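PDB 2DWU: glutamate racemase from Bacillus anthracis, which belongs to the Asp/Glu/hydantoin racemase family and is built around two parallel beta sheets flanked by helices. Local coordinates for residues H144-V154 and Q168-E179. Numbering follows the deposited sequence.
Sequences HSHACPTLATV and QVKQALLPLTKE
A172 CB, the small bump at the middle, fits the hollow between C148 and L151, 3.8 Å from C148 SG and 3.9 Å from L151 CD1. The other L151 branch, CD2, lies 4.2 Å from V169 CG2. V154 CG2 lies against Q168 CG. A bend at chi2 (-48°) turns the Q168 amide toward T150, with OE1 3.5 Å from T150 CG2. Water 3 bridges that oxygen and T150 OG1.

H146 projects from the strand with CG anti to its backbone N (chi1 176°). P175 CG lies off centre over one face of the H146 ring, 3.9 Å from the centroid, a CH-pi contact. A172 O, just before the kink at P175 and L176, lies at the ring edge, 2.7 Å from H146 NE2. Water 2 joins NE2 to Q171 O.

At the far end E179 CB sits 4.0 Å from the H144 ring centroid, and the E179 carboxylate stacks on that ring, planes 22° apart. L176 CD2 fills in against H144 CB.

Residues 168-177 of helix 162-177 run roughly antiparallel to residues 144-147 of edge strand 142-147. The beta-alpha-beta crossover from that strand to 183-187 holds both and passes strand 115-120. Helix 195-202 packs on V169 and L173.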
loop_
_atom_site.group_PDB
_atom_site.type_symbol
_atom_site.label_atom_id
_atom_site.label_comp_id
_atom_site.label_asym_id
_atom_site.label_seq_id
_atom_site.Cartn_x
_atom_site.Cartn_y
_atom_site.Cartn_z
ATOM N N HIS B 144 10.030 -17.969 -5.189
ATOM C CA HIS B 144 10.031 -19.363 -4.744
ATOM C C HIS B 144 8.664 -19.613 -4.140
ATOM O O HIS B 144 8.350 -19.021 -3.110
ATOM C CB HIS B 144 11.101 -19.562 -3.685
ATOM C CG HIS B 144 12.495 -19.412 -4.219
ATOM N ND1 HIS B 144 13.080 -20.362 -5.032
ATOM C CD2 HIS B 144 13.400 -18.410 -4.090
ATOM C CE1 HIS B 144 14.291 -19.946 -5.381
ATOM N NE2 HIS B 144 14.509 -18.766 -4.827
ATOM N N SER B 145 7.884 -20.495 -4.766
ATOM C CA SER B 145 6.518 -20.786 -4.326
ATOM C C SER B 145 6.416 -22.201 -3.768
ATOM O O SER B 145 6.750 -23.172 -4.449
ATOM C CB SER B 145 5.570 -20.584 -5.510
ATOM O OG SER B 145 5.736 -19.268 -6.017
ATOM N N HIS B 146 5.946 -22.311 -2.521
ATOM C CA HIS B 146 5.852 -23.601 -1.825
ATOM C C HIS B 146 4.519 -23.873 -1.120
ATOM O O HIS B 146 4.107 -23.113 -0.234
ATOM C CB HIS B 146 6.983 -23.683 -0.790
ATOM C CG HIS B 146 6.942 -24.910 0.068
ATOM N ND1 HIS B 146 7.127 -26.180 -0.433
ATOM C CD2 HIS B 146 6.730 -25.059 1.398
ATOM C CE1 HIS B 146 7.029 -27.058 0.547
ATOM N NE2 HIS B 146 6.785 -26.406 1.670
ATOM N N ALA B 147 3.867 -24.973 -1.483
ATOM C CA ALA B 147 2.583 -25.326 -0.856
ATOM C C ALA B 147 2.856 -25.841 0.555
ATOM O O ALA B 147 3.809 -26.596 0.769
ATOM C CB ALA B 147 1.887 -26.399 -1.663
ATOM N N CYS B 148 2.002 -25.452 1.510
ATOM C CA CYS B 148 2.116 -25.860 2.924
ATOM C C CYS B 148 0.708 -26.343 3.280
ATOM O O CYS B 148 0.005 -25.721 4.078
ATOM C CB CYS B 148 2.498 -24.657 3.792
ATOM S SG CYS B 148 4.126 -23.977 3.384
ATOM N N PRO B 149 0.319 -27.506 2.748
ATOM C CA PRO B 149 -1.003 -28.088 2.981
ATOM C C PRO B 149 -1.477 -28.339 4.415
ATOM O O PRO B 149 -2.682 -28.358 4.667
ATOM C CB PRO B 149 -0.955 -29.367 2.150
ATOM C CG PRO B 149 0.485 -29.785 2.273
ATOM C CD PRO B 149 1.205 -28.473 2.071
ATOM N N THR B 150 -0.564 -28.516 5.360
ATOM C CA THR B 150 -0.986 -28.821 6.730
ATOM C C THR B 150 -1.208 -27.614 7.616
ATOM O O THR B 150 -1.778 -27.724 8.703
ATOM C CB THR B 150 0.050 -29.706 7.432
ATOM O OG1 THR B 150 0.485 -30.724 6.532
ATOM C CG2 THR B 150 -0.545 -30.359 8.668
ATOM N N LEU B 151 -0.789 -26.446 7.153
ATOM C CA LEU B 151 -0.899 -25.280 7.990
ATOM C C LEU B 151 -2.255 -24.709 8.321
ATOM O O LEU B 151 -2.494 -24.355 9.472
ATOM C CB LEU B 151 0.056 -24.176 7.500
ATOM C CG LEU B 151 1.543 -24.606 7.504
ATOM C CD1 LEU B 151 2.378 -23.380 7.177
ATOM C CD2 LEU B 151 1.973 -25.187 8.864
ATOM N N ALA B 152 -3.149 -24.612 7.347
ATOM C CA ALA B 152 -4.468 -24.058 7.664
ATOM C C ALA B 152 -5.220 -24.956 8.659
ATOM O O ALA B 152 -5.849 -24.460 9.612
ATOM C CB ALA B 152 -5.293 -23.856 6.368
ATOM N N THR B 153 -5.120 -26.275 8.475
ATOM C CA THR B 153 -5.802 -27.193 9.398
ATOM C C THR B 153 -5.182 -27.072 10.781
ATOM O O THR B 153 -5.890 -27.104 11.800
ATOM C CB THR B 153 -5.713 -28.653 8.908
ATOM O OG1 THR B 153 -6.197 -28.727 7.563
ATOM C CG2 THR B 153 -6.576 -29.559 9.773
ATOM N N VAL B 154 -3.866 -26.901 10.829
ATOM C CA VAL B 154 -3.178 -26.733 12.099
ATOM C C VAL B 154 -3.735 -25.506 12.815
ATOM O O VAL B 154 -4.021 -25.546 14.008
ATOM C CB VAL B 154 -1.630 -26.584 11.899
ATOM C CG1 VAL B 154 -0.970 -25.962 13.130
ATOM C CG2 VAL B 154 -1.033 -27.962 11.644
ATOM N N GLN B 168 5.136 -28.607 12.766
ATOM C CA GLN B 168 4.479 -28.498 11.467
ATOM C C GLN B 168 4.987 -27.290 10.695
ATOM O O GLN B 168 5.147 -27.367 9.481
ATOM C CB GLN B 168 2.950 -28.444 11.623
ATOM C CG GLN B 168 2.334 -29.808 12.021
ATOM C CD GLN B 168 2.831 -30.954 11.164
ATOM O OE1 GLN B 168 2.686 -30.933 9.947
ATOM N NE2 GLN B 168 3.425 -31.958 11.793
ATOM N N VAL B 169 5.246 -26.191 11.396
ATOM C CA VAL B 169 5.775 -24.999 10.733
ATOM C C VAL B 169 7.212 -25.293 10.266
ATOM O O VAL B 169 7.610 -24.904 9.153
ATOM C CB VAL B 169 5.735 -23.771 11.670
ATOM C CG1 VAL B 169 6.546 -22.598 11.062
ATOM C CG2 VAL B 169 4.270 -23.333 11.869
ATOM N N LYS B 170 7.982 -26.009 11.098
ATOM C CA LYS B 170 9.356 -26.361 10.728
ATOM C C LYS B 170 9.373 -27.197 9.448
ATOM O O LYS B 170 10.146 -26.935 8.505
ATOM C CB LYS B 170 10.046 -27.136 11.871
ATOM C CG LYS B 170 11.469 -27.579 11.524
ATOM C CD LYS B 170 12.184 -28.192 12.715
ATOM C CE LYS B 170 12.316 -27.175 13.839
ATOM N NZ LYS B 170 13.192 -26.011 13.466
ATOM N N GLN B 171 8.505 -28.201 9.401
ATOM C CA GLN B 171 8.419 -29.081 8.256
ATOM C C GLN B 171 7.937 -28.363 7.003
ATOM O O GLN B 171 8.438 -28.598 5.898
ATOM C CB GLN B 171 7.470 -30.242 8.559
ATOM C CG GLN B 171 8.038 -31.279 9.500
ATOM C CD GLN B 171 7.071 -32.422 9.746
ATOM O OE1 GLN B 171 6.096 -32.604 9.003
ATOM N NE2 GLN B 171 7.339 -33.207 10.782
ATOM N N ALA B 172 6.962 -27.480 7.169
ATOM C CA ALA B 172 6.416 -26.765 6.025
ATOM C C ALA B 172 7.420 -25.797 5.412
ATOM O O ALA B 172 7.463 -25.656 4.194
ATOM C CB ALA B 172 5.147 -25.987 6.438
ATOM N N LEU B 173 8.205 -25.134 6.257
ATOM C CA LEU B 173 9.153 -24.127 5.773
ATOM C C LEU B 173 10.547 -24.641 5.437
ATOM O O LEU B 173 11.369 -23.883 4.928
ATOM C CB LEU B 173 9.265 -22.983 6.781
ATOM C CG LEU B 173 8.053 -22.055 6.968
ATOM C CD1 LEU B 173 8.319 -21.110 8.106
ATOM C CD2 LEU B 173 7.775 -21.281 5.686
ATOM N N LEU B 174 10.817 -25.916 5.682
ATOM C CA LEU B 174 12.149 -26.447 5.381
ATOM C C LEU B 174 12.600 -26.096 3.947
ATOM O O LEU B 174 13.714 -25.606 3.747
ATOM C CB LEU B 174 12.173 -27.963 5.594
ATOM C CG LEU B 174 13.511 -28.688 5.828
ATOM C CD1 LEU B 174 13.514 -29.936 4.985
ATOM C CD2 LEU B 174 14.704 -27.817 5.508
ATOM N N PRO B 175 11.742 -26.304 2.935
ATOM C CA PRO B 175 12.203 -25.958 1.583
ATOM C C PRO B 175 12.627 -24.494 1.417
ATOM O O PRO B 175 13.575 -24.203 0.669
ATOM C CB PRO B 175 11.009 -26.314 0.709
ATOM C CG PRO B 175 10.385 -27.485 1.457
ATOM C CD PRO B 175 10.425 -26.968 2.887
ATOM N N LEU B 176 11.948 -23.570 2.102
ATOM C CA LEU B 176 12.307 -22.162 1.978
ATOM C C LEU B 176 13.534 -21.777 2.765
ATOM O O LEU B 176 14.168 -20.772 2.433
ATOM C CB LEU B 176 11.147 -21.231 2.388
ATOM C CG LEU B 176 10.080 -20.996 1.318
ATOM C CD1 LEU B 176 9.003 -20.104 1.890
ATOM C CD2 LEU B 176 10.693 -20.366 0.057
ATOM N N THR B 177 13.871 -22.534 3.815
ATOM C CA THR B 177 15.056 -22.206 4.608
ATOM C C THR B 177 16.292 -22.456 3.751
ATOM O O THR B 177 17.365 -21.927 4.039
ATOM C CB THR B 177 15.196 -23.066 5.884
ATOM O OG1 THR B 177 15.384 -24.437 5.518
ATOM C CG2 THR B 177 13.956 -22.909 6.790
ATOM N N LYS B 178 16.123 -23.241 2.687
ATOM C CA LYS B 178 17.240 -23.575 1.796
ATOM C C LYS B 178 17.389 -22.560 0.687
ATOM O O LYS B 178 18.387 -22.564 -0.043
ATOM C CB LYS B 178 17.017 -24.935 1.134
ATOM C CG LYS B 178 16.990 -26.100 2.106
ATOM C CD LYS B 178 16.680 -27.372 1.364
ATOM C CE LYS B 178 16.611 -28.542 2.336
ATOM N NZ LYS B 178 16.158 -29.779 1.643
ATOM N N GLU B 179 16.385 -21.702 0.539
ATOM C CA GLU B 179 16.410 -20.719 -0.535
ATOM C C GLU B 179 16.821 -19.341 -0.052
ATOM O O GLU B 179 16.659 -18.985 1.110
ATOM C CB GLU B 179 15.025 -20.643 -1.174
ATOM C CG GLU B 179 14.517 -21.986 -1.708
ATOM C CD GLU B 179 15.269 -22.481 -2.930
ATOM O OE1 GLU B 179 15.000 -23.628 -3.363
ATOM O OE2 GLU B 179 16.122 -21.731 -3.462
HETATM O O HOH W 1 11.910 -22.966 -4.687
HETATM O O HOH W 2 7.233 -28.750 3.236
HETATM O O HOH W 3 2.508 -32.219 7.400
#